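Local coordinates for cell wall surface anchor family protein (Streptococcus agalactiae serogroup V, PDB 3TW0) that probably mediates host adhesion as the tip pilin of group B streptococcal pili, through a magnesium-binding von Willebrand factor type A domain, at residues R237-T242 and L274-Y279; T72-V77 and K95-A100; V323-N328 and C353-T358; N280-F285 and Q297-G302. The protein carries 2 engineered substitutions. All blocks are in the same frame, centred on the assembly; numbering follows the deposited sequence.

Contact 1: R237-T242 and L274-Y279; sequences RKVPVT and LYWRDY
Lys238 and Tyr275 face each other in a single beta bridge, with CA atoms 4.4 Å apart, by which the loop 237-242 is added to strand 271-276 of the antiparallel sheet. Two backbone hydrogen bonds frame the bridge: Trp276 N donates to Arg237 O at 2.9 Å, and Val239 N to Leu274 O at 3.1 Å, the latter approaching from above the carbonyl plane. Leu274 O also takes a bond from the Gln247 side chain, so this carbonyl of a buried residue has two donors. Arg237 O is approached as well by Tyr275 CA, a CA-H...O contact.

The apolar contacts centre on Val239, a compact branched residue suited to lying over a broad ring. Its CG2, anti to its own carbonyl carbon, sits above the middle of the Trp276 indole in a CH-pi contact, 3.9 Å from the centroid of the six-membered ring. Its CB meets Leu274 CB at 4.1 Å. Phe234 stacks on the same indole, while the Pro240 and Trp276 side chains cross at about a right angle, Pro240 CD to Trp276 CZ2.

Lys238, an exposed residue, runs beside Tyr275, pointing the same way. Arg237 sends its guanidinium away to Lys290 O. The lysine sets its CG against the tyrosine ring, Lys238 CG lying 3.8 Å from Tyr275 CE2.

Contact 2: T72-V77 and K95-A100; sequences TVSKGV and KTTFTA
Thr72 and Thr99 join their hydroxyls directly, OG1 to OG1 at 2.7 Å, in a hydrogen bond that either could donate. Both OG1 atoms stand beside their own backbone N (chi1 -62° in Thr72, -66° in Thr99), and the two side chains cross obliquely at this non-hydrogen-bonded pair. Threonine suits the place: a branched beta-former that also carries a hydroxyl to share. Next along, Val73 and Phe98 form the hydrogen-bonded pair, with Val73 N to Phe98 O at 3.0 Å and Phe98 N to Val73 O at 2.9 Å; Val73 CG2 packs on Phe98 CB on the sheet face opposite the threonines. Lys75 N to Thr96 O, 2.9 Å, continues the bonding beyond the regular pairing of 72-74 with 97-99, its donor well above the carbonyl plane.

The antiparallel pairing ties strand 70-78 to strand 97-101 within the von Willebrand factor A region, the Lys75 side chain lying about 11 Å from the bound magnesium ion. Lys75 crosses the Phe98 side chain at about a right angle; its CB lies at the ring edge, and Lys75 CG is 3.7 Å from Phe98 CD2. The ring is further held by Trp91, edge-to-face, and the lysine by Asp227 O, which accepts from NZ. Ser74 OG bonds to Tyr221 O. At Gly76, whose phi is positive, the absence of a side chain avoids the preceding carbonyl.

Two acceptors, Lys75 O and Thr96 O, approach to 3.3 Å. Arg277 NH1 bonds to the first and weakly to the second, and its positive charge would be expected to ease their mutual repulsion.

Contact 3: V323-N328 and C353-T358; sequences VGIGVN and CNVDDT. Engineered in segment 353-358: Cys353 (natural residue Thr).
Cys353 O receives the N-H of Gly324 at 2.9 Å, the shorter of the two backbone bonds across the contact, with an N-H...O angle of 164°; Val323 CA also approaches this oxygen in a CA-H...O contact. Gly324 answers with its own carbonyl, which accepts from Val355 N at 3.0 Å. Glycine fits here because the side of its CA that would carry a side chain faces Asn354 and lies against Val327 CG2.

Val355 CB touches Val323 CG1 at 3.7 Å, the two side chains crossing at about a right angle; Ile325 CG1 is a more distant neighbour of the same CB. Ile361 packs on Val323, and Ala37 and Lys36 of helix 33-48 on Ile325, Lys36 also touching Val355.

The pairing is parallel, as expected for the beta-alpha-beta unit of strand 319-324, helix 335-344 and strand 352-354, and it places 352-354 as an edge strand of the central parallel sheet of the von Willebrand factor A fold. Ile325 lies about 5 Å, side chain to side chain, from Asp173, a magnesium ligand in another structure of this protein.

At the end of the strand, Asn354 makes an Asx turn: its CG is anti to the backbone N (chi1 -160°), and OD1 accepts from Asp356 N at 2.9 Å, on a lone pair. ND2 of Asn354 donates to a water, which also accepts from Val327 N, 2.8 Å from the water oxygen. A type I turn carries the chain to Asp357, the N-cap of helix 358-366, whose Cys360 is disulfide-bonded to the engineered Cys353.

Contact 4: N280-F285 and Q297-G302; sequences NWVYPF and QIKTHG
Tyr283 and Ile298 lie side by side and point the same way, at a single antiparallel bridge between two loop segments, the second running into helix 302-312. CG of Tyr283 stands between its own backbone N and carbonyl carbon (chi1 79°), the crowded position, and one face of the ring receives the isoleucine: CB makes a CH-pi contact 4.1 Å from the ring centroid, CG1 is offset toward the rim, and Ile298 CG2 meets Tyr283 CE1 at 3.6 Å. A branched aliphatic residue suits this buried face, while the phenol oxygen bonds to Ile182 N and Lys225 makes a cation-pi contact with the ring.

In the backbone, Ile298 N donates to Tyr283 O at 2.8 Å, nearly along the C=O axis, whereas the return bond from Tyr283 N to Ile298 O is weak at 3.5 Å.

Val282 packs on the aliphatic parts of Gln297 and Lys299. Its CG1, anti to the backbone N, meets Gln297 CB at 3.8 Å, and its CG2 lies 4.2 Å from Lys299 CG. Farther along, Thr300 caps Glu303 N at the helix start. One water lies between Asn280 and His301, 3.0 Å from Asn280 OD1 and 2.8 Å from His301 NE2, in the plane of the imidazole.

In the fold
From the N terminus, contact 2 comes first: it closes the excursion between residues 77 and 95 and joins two strands of the antiparallel sheet. Contact 1 then closes the longer loop from 242 to 274, bringing a preceding loop onto strand 271-276, which neighbours strand 70-78 of contact 2. Contact 4 follows directly and closes the short loop from 285 to 297 ahead of helix 302-312; it touches contact 1, where Trp276 O accepts from Trp281 NE1. Contact 3 comes last, closing the crossover from 328 to 353, through helix 335-344, in the parallel sheet, its centre about 32 Å from that of contact 2 and across the chain's centre. The four lie in series, neither nesting nor crossing.

Contact 1: R237-T242 and L274-Y279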
# COMPACT_ATOMS: atom_id res chain seq x y z
N ARG A 237 -19.05 3.63 9.62
CA ARG A 237 -17.88 3.76 10.50
C ARG A 237 -17.93 2.82 11.71
O ARG A 237 -16.92 2.69 12.44
CB ARG A 237 -17.77 5.20 10.98
CG ARG A 237 -17.68 6.17 9.85
CD ARG A 237 -18.05 7.54 10.27
NE ARG A 237 -17.79 8.51 9.22
CZ ARG A 237 -18.04 9.81 9.31
NH1 ARG A 237 -18.55 10.32 10.42
NH2 ARG A 237 -17.75 10.62 8.29
N LYS A 238 -19.07 2.16 11.90
CA LYS A 238 -19.27 1.23 13.02
C LYS A 238 -18.75 -0.14 12.67
O LYS A 238 -18.99 -0.63 11.56
CB LYS A 238 -20.76 1.14 13.39
CG LYS A 238 -21.33 2.48 13.75
CD LYS A 238 -22.85 2.50 13.77
CE LYS A 238 -23.31 3.90 14.21
NZ LYS A 238 -24.78 4.08 14.07
N VAL A 239 -18.01 -0.74 13.61
CA VAL A 239 -17.52 -2.11 13.45
C VAL A 239 -18.66 -3.04 13.77
O VAL A 239 -19.22 -2.94 14.84
CB VAL A 239 -16.38 -2.42 14.45
CG1 VAL A 239 -15.89 -3.89 14.30
CG2 VAL A 239 -15.25 -1.45 14.26
N PRO A 240 -19.01 -3.94 12.83
CA PRO A 240 -20.09 -4.91 13.08
C PRO A 240 -19.59 -6.19 13.75
O PRO A 240 -18.41 -6.51 13.67
CB PRO A 240 -20.60 -5.23 11.67
CG PRO A 240 -19.39 -5.08 10.79
CD PRO A 240 -18.50 -4.01 11.44
N VAL A 241 -20.49 -6.90 14.41
CA VAL A 241 -20.14 -8.22 14.94
C VAL A 241 -19.95 -9.11 13.73
O VAL A 241 -20.73 -9.05 12.80
CB VAL A 241 -21.23 -8.79 15.91
CG1 VAL A 241 -21.39 -7.85 17.13
CG2 VAL A 241 -22.58 -9.04 15.18
N THR A 242 -18.90 -9.91 13.75
CA THR A 242 -18.55 -10.78 12.64
C THR A 242 -19.75 -11.57 12.05
O THR A 242 -20.47 -12.26 12.77
CB THR A 242 -17.38 -11.71 13.03
OG1 THR A 242 -16.25 -10.90 13.39
CG2 THR A 242 -17.00 -12.64 11.87
N LEU A 274 -17.57 0.13 19.32
CA LEU A 274 -16.39 0.16 18.47
C LEU A 274 -16.65 0.74 17.07
O LEU A 274 -17.66 0.44 16.43
CB LEU A 274 -15.79 -1.25 18.36
CG LEU A 274 -15.39 -1.86 19.72
CD1 LEU A 274 -14.95 -3.26 19.53
CD2 LEU A 274 -14.30 -1.04 20.46
N TYR A 275 -15.72 1.60 16.64
CA TYR A 275 -15.71 2.22 15.33
C TYR A 275 -14.34 1.96 14.71
O TYR A 275 -13.32 1.82 15.42
CB TYR A 275 -15.91 3.76 15.43
CG TYR A 275 -17.24 4.17 16.04
CD1 TYR A 275 -17.49 3.98 17.39
CD2 TYR A 275 -18.24 4.74 15.26
CE1 TYR A 275 -18.70 4.31 17.95
CE2 TYR A 275 -19.47 5.10 15.83
CZ TYR A 275 -19.67 4.88 17.18
OH TYR A 275 -20.85 5.21 17.76
N TRP A 276 -14.32 1.89 13.38
CA TRP A 276 -13.07 1.86 12.65
C TRP A 276 -12.37 3.18 12.98
O TRP A 276 -13.03 4.20 13.14
CB TRP A 276 -13.37 1.79 11.16
CG TRP A 276 -14.16 0.57 10.76
CD1 TRP A 276 -15.42 0.53 10.26
CD2 TRP A 276 -13.71 -0.78 10.83
NE1 TRP A 276 -15.79 -0.76 10.01
CE2 TRP A 276 -14.76 -1.59 10.36
CE3 TRP A 276 -12.52 -1.38 11.26
CZ2 TRP A 276 -14.65 -2.98 10.28
CZ3 TRP A 276 -12.42 -2.76 11.19
CH2 TRP A 276 -13.47 -3.54 10.69
N ARG A 277 -11.05 3.16 13.11
CA ARG A 277 -10.31 4.41 13.29
C ARG A 277 -10.50 5.23 12.01
O ARG A 277 -10.68 4.65 10.91
CB ARG A 277 -8.84 4.12 13.56
CG ARG A 277 -8.59 3.38 14.85
CD ARG A 277 -7.10 3.25 15.14
NE ARG A 277 -6.54 4.54 15.47
CZ ARG A 277 -5.31 4.79 15.90
NH1 ARG A 277 -4.43 3.82 16.10
NH2 ARG A 277 -4.96 6.03 16.15
N ASP A 278 -10.51 6.56 12.14
CA ASP A 278 -10.97 7.45 11.07
C ASP A 278 -10.11 7.48 9.79
O ASP A 278 -10.56 7.95 8.74
CB ASP A 278 -11.30 8.86 11.57
CG ASP A 278 -10.08 9.65 12.05
OD1 ASP A 278 -8.97 9.49 11.50
OD2 ASP A 278 -10.23 10.45 12.98
N TYR A 279 -8.90 6.92 9.88
CA TYR A 279 -8.10 6.72 8.69
C TYR A 279 -8.61 5.55 7.82
O TYR A 279 -8.16 5.37 6.70
CB TYR A 279 -6.60 6.59 9.02
CG TYR A 279 -6.23 5.52 10.02
CD1 TYR A 279 -5.66 5.87 11.25
CD2 TYR A 279 -6.41 4.18 9.74
CE1 TYR A 279 -5.31 4.89 12.18
CE2 TYR A 279 -6.06 3.21 10.64
CZ TYR A 279 -5.50 3.58 11.87
OH TYR A 279 -5.16 2.58 12.77

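Contact 2: T72-V77 and K95-A100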
# COMPACT_ATOMS: atom_id res chain seq x y z
N THR A 72 7.07 2.50 12.09
CA THR A 72 5.92 2.54 13.01
C THR A 72 4.61 2.57 12.22
O THR A 72 4.53 3.20 11.17
CB THR A 72 6.00 3.76 13.94
OG1 THR A 72 7.18 3.65 14.75
CG2 THR A 72 4.84 3.81 14.86
N VAL A 73 3.60 1.84 12.71
CA VAL A 73 2.31 1.83 12.08
C VAL A 73 1.29 2.00 13.18
O VAL A 73 1.60 1.74 14.35
CB VAL A 73 2.05 0.50 11.29
CG1 VAL A 73 3.02 0.34 10.09
CG2 VAL A 73 2.14 -0.72 12.20
N SER A 74 0.08 2.44 12.82
CA SER A 74 -1.03 2.47 13.77
C SER A 74 -1.94 1.29 13.56
O SER A 74 -2.15 0.82 12.41
CB SER A 74 -1.85 3.75 13.62
OG SER A 74 -1.04 4.89 13.73
N LYS A 75 -2.54 0.82 14.66
CA LYS A 75 -3.48 -0.28 14.60
C LYS A 75 -4.66 -0.04 15.54
O LYS A 75 -4.68 0.92 16.30
CB LYS A 75 -2.80 -1.59 15.00
CG LYS A 75 -1.85 -2.13 13.97
CD LYS A 75 -2.59 -2.75 12.77
CE LYS A 75 -1.62 -2.97 11.59
NZ LYS A 75 -2.32 -3.48 10.35
N GLY A 76 -5.67 -0.90 15.45
CA GLY A 76 -6.72 -0.91 16.45
C GLY A 76 -8.03 -0.37 15.91
O GLY A 76 -8.16 -0.07 14.71
N VAL A 77 -9.00 -0.28 16.83
CA VAL A 77 -10.27 0.35 16.58
C VAL A 77 -10.39 1.61 17.46
O VAL A 77 -9.38 2.12 17.94
CB VAL A 77 -11.47 -0.67 16.76
CG1 VAL A 77 -11.40 -1.75 15.69
CG2 VAL A 77 -11.49 -1.33 18.15
N LYS A 95 -2.06 -0.92 22.86
CA LYS A 95 -1.17 -1.20 21.74
C LYS A 95 -1.76 -0.72 20.39
O LYS A 95 -2.14 -1.52 19.53
CB LYS A 95 -0.81 -2.69 21.71
CG LYS A 95 0.55 -3.04 21.11
CD LYS A 95 1.62 -2.02 21.49
CE LYS A 95 2.93 -2.35 20.81
NZ LYS A 95 3.93 -1.32 21.13
N THR A 96 -1.81 0.60 20.22
CA THR A 96 -2.45 1.18 19.05
C THR A 96 -1.47 1.74 18.04
O THR A 96 -1.87 2.38 17.05
CB THR A 96 -3.48 2.25 19.46
OG1 THR A 96 -2.82 3.27 20.21
CG2 THR A 96 -4.60 1.62 20.30
N THR A 97 -0.18 1.53 18.33
CA THR A 97 0.91 1.69 17.38
C THR A 97 1.85 0.53 17.60
O THR A 97 1.86 -0.08 18.70
CB THR A 97 1.71 3.02 17.56
OG1 THR A 97 2.29 3.07 18.88
CG2 THR A 97 0.82 4.26 17.31
N PHE A 98 2.61 0.18 16.56
CA PHE A 98 3.65 -0.84 16.66
C PHE A 98 4.90 -0.27 16.04
O PHE A 98 4.82 0.44 15.02
CB PHE A 98 3.28 -2.10 15.90
CG PHE A 98 2.22 -2.92 16.57
CD1 PHE A 98 2.57 -3.97 17.40
CD2 PHE A 98 0.88 -2.66 16.34
CE1 PHE A 98 1.59 -4.76 18.00
CE2 PHE A 98 -0.11 -3.42 16.93
CZ PHE A 98 0.25 -4.48 17.77
N THR A 99 6.05 -0.61 16.61
CA THR A 99 7.32 -0.09 16.14
C THR A 99 8.25 -1.27 16.06
O THR A 99 8.34 -2.04 17.03
CB THR A 99 7.83 1.03 17.08
OG1 THR A 99 6.93 2.15 17.01
CG2 THR A 99 9.23 1.51 16.72
N ALA A 100 8.90 -1.47 14.91
CA ALA A 100 9.79 -2.62 14.72
C ALA A 100 10.83 -2.36 13.65
O ALA A 100 10.72 -1.40 12.88
CB ALA A 100 9.01 -3.88 14.35

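Contact 3: V323-N328 and C353-T358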
# COMPACT_ATOMS: atom_id res chain seq x y z
N VAL A 323 3.12 -7.29 -12.99
CA VAL A 323 2.90 -8.73 -13.05
C VAL A 323 2.02 -9.20 -11.90
O VAL A 323 2.39 -9.07 -10.73
CB VAL A 323 4.22 -9.51 -13.15
CG1 VAL A 323 4.04 -11.00 -12.81
CG2 VAL A 323 4.76 -9.35 -14.56
N GLY A 324 0.84 -9.71 -12.26
CA GLY A 324 -0.16 -10.16 -11.30
C GLY A 324 0.03 -11.57 -10.80
O GLY A 324 0.18 -12.52 -11.57
N ILE A 325 0.03 -11.74 -9.50
CA ILE A 325 0.23 -13.08 -8.96
C ILE A 325 -0.98 -13.56 -8.16
O ILE A 325 -1.36 -12.94 -7.18
CB ILE A 325 1.51 -13.15 -8.10
CG1 ILE A 325 2.73 -12.77 -8.96
CG2 ILE A 325 1.66 -14.55 -7.46
CD1 ILE A 325 3.88 -13.66 -8.79
N GLY A 326 -1.54 -14.69 -8.58
CA GLY A 326 -2.71 -15.30 -7.93
C GLY A 326 -3.79 -14.29 -7.58
O GLY A 326 -4.11 -14.11 -6.41
N VAL A 327 -4.35 -13.65 -8.61
CA VAL A 327 -5.16 -12.42 -8.44
C VAL A 327 -6.62 -12.75 -8.10
O VAL A 327 -7.33 -13.36 -8.92
CB VAL A 327 -5.12 -11.54 -9.74
CG1 VAL A 327 -5.96 -10.25 -9.61
CG2 VAL A 327 -3.67 -11.19 -10.11
N ASN A 328 -7.06 -12.35 -6.90
CA ASN A 328 -8.48 -12.53 -6.53
C ASN A 328 -9.11 -11.35 -5.78
O ASN A 328 -10.28 -11.42 -5.47
CB ASN A 328 -8.70 -13.84 -5.74
CG ASN A 328 -8.22 -13.75 -4.28
OD1 ASN A 328 -7.77 -12.69 -3.83
ND2 ASN A 328 -8.27 -14.86 -3.56
N CYS A 353 0.45 -8.03 -17.07
CA CYS A 353 0.38 -9.44 -17.46
C CYS A 353 0.15 -10.26 -16.21
O CYS A 353 0.77 -9.99 -15.16
CB CYS A 353 1.70 -9.89 -18.12
SG CYS A 353 2.29 -8.88 -19.52
N ASN A 354 -0.72 -11.27 -16.29
CA ASN A 354 -0.69 -12.31 -15.28
C ASN A 354 0.65 -13.00 -15.41
O ASN A 354 1.23 -13.06 -16.51
CB ASN A 354 -1.82 -13.33 -15.44
CG ASN A 354 -2.08 -14.11 -14.15
OD1 ASN A 354 -1.29 -15.03 -13.76
ND2 ASN A 354 -3.16 -13.74 -13.46
N VAL A 355 1.18 -13.45 -14.28
CA VAL A 355 2.43 -14.18 -14.27
C VAL A 355 2.30 -15.46 -15.12
O VAL A 355 3.26 -15.87 -15.79
CB VAL A 355 2.90 -14.48 -12.82
CG1 VAL A 355 1.98 -15.51 -12.14
CG2 VAL A 355 4.38 -14.94 -12.81
N ASP A 356 1.10 -16.05 -15.13
CA ASP A 356 0.85 -17.24 -15.95
C ASP A 356 0.86 -16.92 -17.43
O ASP A 356 1.05 -17.81 -18.28
CB ASP A 356 -0.47 -17.92 -15.56
CG ASP A 356 -0.39 -18.64 -14.21
OD1 ASP A 356 -1.48 -18.90 -13.64
OD2 ASP A 356 0.73 -18.92 -13.72
N ASP A 357 0.69 -15.64 -17.75
CA ASP A 357 0.63 -15.23 -19.13
C ASP A 357 2.05 -14.94 -19.61
O ASP A 357 2.46 -13.80 -19.73
CB ASP A 357 -0.30 -14.04 -19.25
CG ASP A 357 -0.69 -13.72 -20.71
OD1 ASP A 357 -0.15 -14.32 -21.65
OD2 ASP A 357 -1.52 -12.83 -20.88
N THR A 358 2.81 -16.00 -19.90
CA THR A 358 4.23 -15.81 -20.21
C THR A 358 4.42 -15.10 -21.55
O THR A 358 5.42 -14.41 -21.78
CB THR A 358 5.03 -17.15 -20.18
OG1 THR A 358 4.46 -18.08 -21.12
CG2 THR A 358 5.01 -17.77 -18.76
O HOH W 1 -1.25 -15.96 -11.40
O HOH W 2 -3.92 -15.05 -11.00

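Contact 4: N280-F285 and Q297-G302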
# COMPACT_ATOMS: atom_id res chain seq x y z
N ASN A 280 -9.60 4.81 8.31
CA ASN A 280 -10.27 3.81 7.48
C ASN A 280 -11.58 4.25 6.83
O ASN A 280 -12.20 3.46 6.11
CB ASN A 280 -10.51 2.52 8.27
CG ASN A 280 -9.25 1.66 8.35
OD1 ASN A 280 -8.56 1.46 7.33
ND2 ASN A 280 -8.95 1.15 9.55
N TRP A 281 -12.00 5.49 7.08
CA TRP A 281 -13.31 6.01 6.68
C TRP A 281 -13.30 6.54 5.25
O TRP A 281 -12.28 7.02 4.76
CB TRP A 281 -13.69 7.22 7.56
CG TRP A 281 -13.97 6.93 9.02
CD1 TRP A 281 -13.84 5.72 9.68
CD2 TRP A 281 -14.37 7.88 10.02
NE1 TRP A 281 -14.18 5.86 11.00
CE2 TRP A 281 -14.49 7.18 11.25
CE3 TRP A 281 -14.66 9.26 10.00
CZ2 TRP A 281 -14.90 7.80 12.43
CZ3 TRP A 281 -15.04 9.88 11.18
CH2 TRP A 281 -15.18 9.14 12.39
N VAL A 282 -14.45 6.53 4.61
CA VAL A 282 -14.59 7.32 3.37
C VAL A 282 -14.23 8.76 3.75
O VAL A 282 -14.57 9.22 4.84
CB VAL A 282 -16.01 7.21 2.79
CG1 VAL A 282 -16.22 8.20 1.65
CG2 VAL A 282 -16.22 5.81 2.28
N TYR A 283 -13.48 9.44 2.88
CA TYR A 283 -13.12 10.82 3.16
C TYR A 283 -13.12 11.60 1.83
O TYR A 283 -13.16 11.01 0.75
CB TYR A 283 -11.75 10.91 3.88
CG TYR A 283 -10.58 10.77 2.92
CD1 TYR A 283 -10.18 9.51 2.48
CD2 TYR A 283 -9.91 11.88 2.44
CE1 TYR A 283 -9.11 9.36 1.60
CE2 TYR A 283 -8.84 11.76 1.53
CZ TYR A 283 -8.46 10.50 1.12
OH TYR A 283 -7.42 10.37 0.25
N PRO A 284 -13.07 12.92 1.90
CA PRO A 284 -12.92 13.77 3.09
C PRO A 284 -14.19 13.84 3.94
O PRO A 284 -15.28 13.50 3.47
CB PRO A 284 -12.61 15.15 2.50
CG PRO A 284 -13.32 15.11 1.15
CD PRO A 284 -13.34 13.72 0.67
N PHE A 285 -14.01 14.24 5.20
CA PHE A 285 -15.08 14.53 6.15
C PHE A 285 -14.63 15.74 7.01
O PHE A 285 -13.42 15.94 7.22
CB PHE A 285 -15.37 13.31 7.04
CG PHE A 285 -14.16 12.78 7.79
CD1 PHE A 285 -13.75 13.37 8.98
CD2 PHE A 285 -13.43 11.71 7.30
CE1 PHE A 285 -12.61 12.91 9.66
CE2 PHE A 285 -12.31 11.22 7.99
CZ PHE A 285 -11.90 11.81 9.18
N GLN A 297 -15.99 11.83 -3.11
CA GLN A 297 -15.64 10.86 -2.05
C GLN A 297 -14.59 9.86 -2.51
O GLN A 297 -14.74 9.22 -3.57
CB GLN A 297 -16.87 10.10 -1.54
CG GLN A 297 -17.90 10.92 -0.73
CD GLN A 297 -19.14 10.11 -0.36
OE1 GLN A 297 -19.94 10.51 0.48
NE2 GLN A 297 -19.30 8.96 -0.99
N ILE A 298 -13.53 9.73 -1.71
CA ILE A 298 -12.51 8.70 -1.96
C ILE A 298 -13.00 7.45 -1.22
O ILE A 298 -13.28 7.53 -0.04
CB ILE A 298 -11.12 9.17 -1.48
CG1 ILE A 298 -10.73 10.51 -2.14
CG2 ILE A 298 -10.05 8.09 -1.64
CD1 ILE A 298 -10.55 10.46 -3.66
N LYS A 299 -13.13 6.32 -1.92
CA LYS A 299 -13.73 5.11 -1.32
C LYS A 299 -12.85 3.87 -1.39
O LYS A 299 -13.19 2.83 -0.82
CB LYS A 299 -15.08 4.82 -1.98
CG LYS A 299 -16.11 5.97 -1.87
CD LYS A 299 -17.24 5.82 -2.90
CE LYS A 299 -18.52 6.43 -2.35
NZ LYS A 299 -19.26 7.27 -3.36
N THR A 300 -11.73 3.97 -2.10
CA THR A 300 -10.72 2.90 -2.12
C THR A 300 -9.27 3.40 -1.99
O THR A 300 -9.00 4.59 -2.08
CB THR A 300 -10.78 2.10 -3.42
OG1 THR A 300 -10.36 2.95 -4.50
CG2 THR A 300 -12.21 1.58 -3.67
N HIS A 301 -8.32 2.49 -1.82
CA HIS A 301 -6.91 2.87 -1.87
C HIS A 301 -6.38 2.89 -3.29
O HIS A 301 -5.36 3.50 -3.56
CB HIS A 301 -6.07 1.98 -0.92
CG HIS A 301 -6.50 2.13 0.50
ND1 HIS A 301 -6.13 3.22 1.27
CD2 HIS A 301 -7.40 1.44 1.24
CE1 HIS A 301 -6.73 3.15 2.45
NE2 HIS A 301 -7.51 2.08 2.45
N GLY A 302 -7.10 2.22 -4.19
CA GLY A 302 -6.70 2.14 -5.59
C GLY A 302 -6.73 3.51 -6.22
O GLY A 302 -5.77 3.93 -6.86
O HOH W 3 -9.19 0.94 4.43